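PDB 1GKR: L-hydantoinase from Arthrobacter aurescens, which opens hydantoin rings by zinc-dependent hydrolysis, acting on aryl more readily than alkyl derivatives, with an enantioselectivity that depends on the substrate. Local coordinates for residues 51-56 and 363-368; 201-206 and 327-332. All blocks are in the same frame, centred on the assembly; numbering follows the deposited sequence.

Contact 1 (51-56 and 363-368); sequences FVMPGV and VMCEKP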
# COMPACT_ATOMS: atom_id res chain seq x y z
N PHE A 51 -39.14 17.18 -5.84
CA PHE A 51 -37.73 17.36 -6.13
C PHE A 51 -37.51 17.67 -7.60
O PHE A 51 -38.12 17.05 -8.49
CB PHE A 51 -36.96 16.10 -5.77
CG PHE A 51 -36.87 15.85 -4.31
CD1 PHE A 51 -36.11 16.69 -3.50
CD2 PHE A 51 -37.59 14.81 -3.73
CE1 PHE A 51 -36.07 16.49 -2.13
CE2 PHE A 51 -37.56 14.60 -2.36
CZ PHE A 51 -36.80 15.45 -1.55
N VAL A 52 -36.65 18.65 -7.87
CA VAL A 52 -36.31 19.00 -9.23
C VAL A 52 -34.81 18.80 -9.36
O VAL A 52 -34.05 19.24 -8.50
CB VAL A 52 -36.68 20.46 -9.53
CG1 VAL A 52 -36.14 20.86 -10.91
CG2 VAL A 52 -38.18 20.63 -9.50
N MET A 53 -34.37 18.10 -10.41
CA MET A 53 -32.95 17.84 -10.62
C MET A 53 -32.56 18.14 -12.06
O MET A 53 -33.42 18.28 -12.93
CB MET A 53 -32.62 16.38 -10.31
CG MET A 53 -33.30 15.39 -11.22
SD MET A 53 -32.89 13.69 -10.82
CE MET A 53 -31.47 13.45 -11.80
N PRO A 54 -31.25 18.26 -12.33
CA PRO A 54 -30.83 18.54 -13.71
C PRO A 54 -31.10 17.32 -14.57
O PRO A 54 -31.19 16.20 -14.05
CB PRO A 54 -29.34 18.82 -13.57
CG PRO A 54 -29.19 19.23 -12.14
CD PRO A 54 -30.09 18.28 -11.43
N GLY A 55 -31.24 17.53 -15.87
CA GLY A 55 -31.47 16.41 -16.75
C GLY A 55 -30.30 15.45 -16.62
O GLY A 55 -29.16 15.87 -16.43
N VAL A 56 -30.58 14.15 -16.71
CA VAL A 56 -29.52 13.16 -16.61
C VAL A 56 -28.65 13.20 -17.86
O VAL A 56 -29.16 13.33 -18.97
CB VAL A 56 -30.09 11.76 -16.47
CG1 VAL A 56 -28.99 10.73 -16.69
CG2 VAL A 56 -30.72 11.61 -15.09
N VAL A 363 -23.33 11.63 -9.69
CA VAL A 363 -22.87 10.60 -10.61
C VAL A 363 -23.66 10.47 -11.93
O VAL A 363 -23.14 9.90 -12.91
CB VAL A 363 -22.85 9.22 -9.93
CG1 VAL A 363 -22.03 9.27 -8.67
CG2 VAL A 363 -24.25 8.78 -9.62
N MET A 364 -24.89 10.98 -11.96
CA MET A 364 -25.71 10.89 -13.16
C MET A 364 -25.84 12.18 -13.93
O MET A 364 -26.32 12.17 -15.07
CB MET A 364 -27.11 10.36 -12.82
CG MET A 364 -27.09 8.93 -12.40
SD MET A 364 -28.70 8.20 -12.17
CE MET A 364 -29.02 7.59 -13.82
N CYS A 365 -25.42 13.30 -13.33
CA CYS A 365 -25.51 14.58 -14.01
C CYS A 365 -24.23 15.39 -14.01
O CYS A 365 -23.66 15.67 -15.06
CB CYS A 365 -26.61 15.44 -13.37
SG CYS A 365 -28.19 14.60 -13.13
N GLU A 366 -23.77 15.75 -12.82
CA GLU A 366 -22.57 16.57 -12.69
C GLU A 366 -21.26 16.01 -13.22
O GLU A 366 -20.69 16.59 -14.15
CB GLU A 366 -22.41 16.99 -11.23
CG GLU A 366 -23.34 18.12 -10.84
CD GLU A 366 -23.46 18.30 -9.34
OE1 GLU A 366 -22.46 18.07 -8.63
OE2 GLU A 366 -24.57 18.69 -8.88
N LYS A 367 -20.77 14.91 -12.65
CA LYS A 367 -19.50 14.36 -13.10
C LYS A 367 -19.44 14.03 -14.59
O LYS A 367 -18.48 14.40 -15.28
CB LYS A 367 -19.12 13.14 -12.25
CG LYS A 367 -18.07 13.43 -11.19
CD LYS A 367 -18.06 12.36 -10.10
CE LYS A 367 -16.93 12.57 -9.11
NZ LYS A 367 -16.85 14.01 -8.70
N PRO A 368 -20.44 13.30 -15.11
CA PRO A 368 -20.30 13.04 -16.54
C PRO A 368 -20.12 14.35 -17.35
O PRO A 368 -19.23 14.44 -18.18
CB PRO A 368 -21.57 12.26 -16.89
CG PRO A 368 -22.47 12.42 -15.66
CD PRO A 368 -21.54 12.52 -14.52
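C365 sets its thiol against the curving chain that runs from M53 through P54 to V56, and apolar contacts, several centred on that sulphur, join strand and helix. M53 and V56 both approach it from the strand side. In M53, chi3 of -90° bends the chain at its end and sets CE 3.7 Å from C365 SG; V56 CG2 lies 4.4 Å from C365 SG. P54 lies against the root of the same side chain, its ring CB 4.3 Å from C365 CB. Cysteine suits the place, being short enough to lie close against the strand and polarisable enough to sit among methyls and carbonyls alike. V56 also reaches M364, the residue before C365, its CG1 standing 4.3 Å from M364 CE.

The polar surroundings are backbone carbonyls, and no hydrogen bond joins the two segments. C365 SG lies 3.5 Å from P54 O and 3.7 Å from G55 O. On the helix side, V56 CG1 rests 3.4 Å from M364 O. In a regular helix that carbonyl would receive the N-H of residue 368, but P368 has none, and the helix is kinked there after a wider pi-type turn.

Strand 51-62 carries H60 and H62, zinc ligands of the amidohydrolase TIM barrel, further along. Its beginning pairs through the backbone with strand 389-393, at L390 and L392, and with strand 9-13, while E366 OE1 is hydrogen-bonded to S14 OG. Helix 357-372 covers this beginning, with M53 also touching L360 and V361, and M364 reaches L309 of the neighbouring strand 308-309.

Contact 2 (201-206 and 327-332); sequences GGKDMA and DVWKAG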
# COMPACT_ATOMS: atom_id res chain seq x y z
N GLY A 201 -18.27 -28.57 -21.60
CA GLY A 201 -19.71 -28.55 -21.81
C GLY A 201 -20.52 -27.51 -21.07
O GLY A 201 -21.67 -27.76 -20.71
N GLY A 202 -19.95 -26.33 -20.83
CA GLY A 202 -20.70 -25.29 -20.15
C GLY A 202 -21.51 -24.49 -21.15
O GLY A 202 -20.97 -24.06 -22.17
N LYS A 203 -22.79 -24.29 -20.88
CA LYS A 203 -23.66 -23.52 -21.77
C LYS A 203 -24.53 -22.58 -20.95
O LYS A 203 -25.44 -21.94 -21.48
CB LYS A 203 -24.55 -24.45 -22.59
CG LYS A 203 -23.83 -25.27 -23.65
CD LYS A 203 -24.82 -26.13 -24.43
CE LYS A 203 -24.15 -26.82 -25.62
NZ LYS A 203 -25.11 -27.67 -26.40
N ASP A 204 -24.24 -22.53 -19.65
CA ASP A 204 -24.90 -21.71 -18.62
C ASP A 204 -24.71 -20.22 -18.77
O ASP A 204 -23.98 -19.74 -19.64
CB ASP A 204 -24.29 -21.99 -17.25
CG ASP A 204 -24.87 -23.16 -16.57
OD1 ASP A 204 -26.11 -23.22 -16.45
OD2 ASP A 204 -24.07 -24.00 -16.12
N MET A 205 -25.34 -19.48 -17.87
CA MET A 205 -25.15 -18.05 -17.79
C MET A 205 -23.95 -18.08 -16.83
O MET A 205 -23.03 -17.26 -16.92
CB MET A 205 -26.34 -17.36 -17.12
CG MET A 205 -27.24 -16.65 -18.09
SD MET A 205 -26.33 -15.53 -19.17
CE MET A 205 -26.10 -14.13 -18.08
N ALA A 206 -23.96 -19.07 -15.94
CA ALA A 206 -22.89 -19.26 -14.99
C ALA A 206 -21.61 -19.54 -15.76
O ALA A 206 -20.54 -19.01 -15.44
CB ALA A 206 -23.20 -20.42 -14.08
N ASP A 327 -28.47 -22.30 -25.20
CA ASP A 327 -27.03 -22.25 -25.40
C ASP A 327 -26.59 -20.79 -25.30
O ASP A 327 -26.79 -20.00 -26.23
CB ASP A 327 -26.67 -22.82 -26.78
CG ASP A 327 -25.18 -22.78 -27.06
OD1 ASP A 327 -24.62 -21.67 -27.04
OD2 ASP A 327 -24.56 -23.84 -27.29
N VAL A 328 -26.02 -20.44 -24.15
CA VAL A 328 -25.57 -19.08 -23.84
C VAL A 328 -24.64 -18.46 -24.88
O VAL A 328 -24.75 -17.27 -25.20
CB VAL A 328 -24.87 -19.04 -22.45
CG1 VAL A 328 -23.39 -19.43 -22.57
CG2 VAL A 328 -25.04 -17.68 -21.84
N TRP A 329 -23.72 -19.25 -25.42
CA TRP A 329 -22.77 -18.75 -26.40
C TRP A 329 -23.42 -18.26 -27.69
O TRP A 329 -22.74 -17.74 -28.57
CB TRP A 329 -21.73 -19.83 -26.74
CG TRP A 329 -21.18 -20.52 -25.54
CD1 TRP A 329 -21.44 -21.79 -25.13
CD2 TRP A 329 -20.34 -19.94 -24.54
NE1 TRP A 329 -20.83 -22.04 -23.93
CE2 TRP A 329 -20.15 -20.92 -23.54
CE3 TRP A 329 -19.74 -18.68 -24.38
CZ2 TRP A 329 -19.38 -20.68 -22.41
CZ3 TRP A 329 -18.98 -18.44 -23.26
CH2 TRP A 329 -18.80 -19.44 -22.28
N LYS A 330 -24.74 -18.41 -27.82
CA LYS A 330 -25.39 -17.97 -29.05
C LYS A 330 -26.26 -16.74 -28.88
O LYS A 330 -27.03 -16.37 -29.77
CB LYS A 330 -26.22 -19.11 -29.65
CG LYS A 330 -25.36 -20.28 -30.07
CD LYS A 330 -26.15 -21.30 -30.89
CE LYS A 330 -25.28 -22.55 -31.18
NZ LYS A 330 -26.09 -23.72 -31.76
N ALA A 331 -26.13 -16.10 -27.73
CA ALA A 331 -26.88 -14.89 -27.45
C ALA A 331 -25.86 -13.75 -27.45
O ALA A 331 -24.72 -13.93 -27.01
CB ALA A 331 -27.57 -15.00 -26.11
N GLY A 332 -26.26 -12.59 -27.96
CA GLY A 332 -25.34 -11.46 -27.98
C GLY A 332 -25.37 -10.65 -26.70
O GLY A 332 -26.30 -10.75 -25.91
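W329 holds its CG anti to its own carbonyl carbon, chi1 -46°, and chi2 of 108° turns the indole to present NE1 to G202, while in D327 CG lies anti to the backbone N, bringing the carboxylate beside K203. W329 NE1 donates to G202 O at 2.7 Å, nearly straight (164°), with the carbonyl oxygen in the ring plane. V328 N donates to K203 O at 3.1 Å. Glycine suits G201, whose positive phi makes it the C-prime residue of a Schellman motif ending helix 187-199; the indole thus binds just beyond a helix terminus, at the surface of the amidohydrolase domain. Tryptophan supplies this edge N-H and a flat apolar face, with V328 CG1 3.6 Å above the centre of the ring. The branched valine turns its other methyl, CG2, to M205 SD at 3.7 Å, the V328 and M205 side chains crossing at about a right angle. An alanine in place of this tryptophan would probably leave G202 O without its indole donor, V328 CG1 without the ring beneath it and K198 without its cation-pi partner. K203, extended beyond CG, crosses D327 obliquely, CE 3.4 Å from D327 OD2; the salt bridge from K203 NZ to D327 OD2 is long, 4.0 Å.

Contact 1 is wholly buried, its centre about 12 Å from the centre of the chain, whereas contact 2 lies at the surface, about 26 Å out and on the opposite side. Their centres are about 37 Å apart and they share no helix or strand: one joins a strand to a long helix, the other joins the link between two helices to a loop containing a short 3-10 turn. Both segments of contact 2 fall in the sequence between those of contact 1. The chemistry follows the setting. The inner contact relies on sulphur, methyl and proline surfaces fitted against backbone carbonyls; the outer one adds two directional hydrogen bonds, one from a tryptophan, and a long lysine-aspartate pair, away from the zinc site.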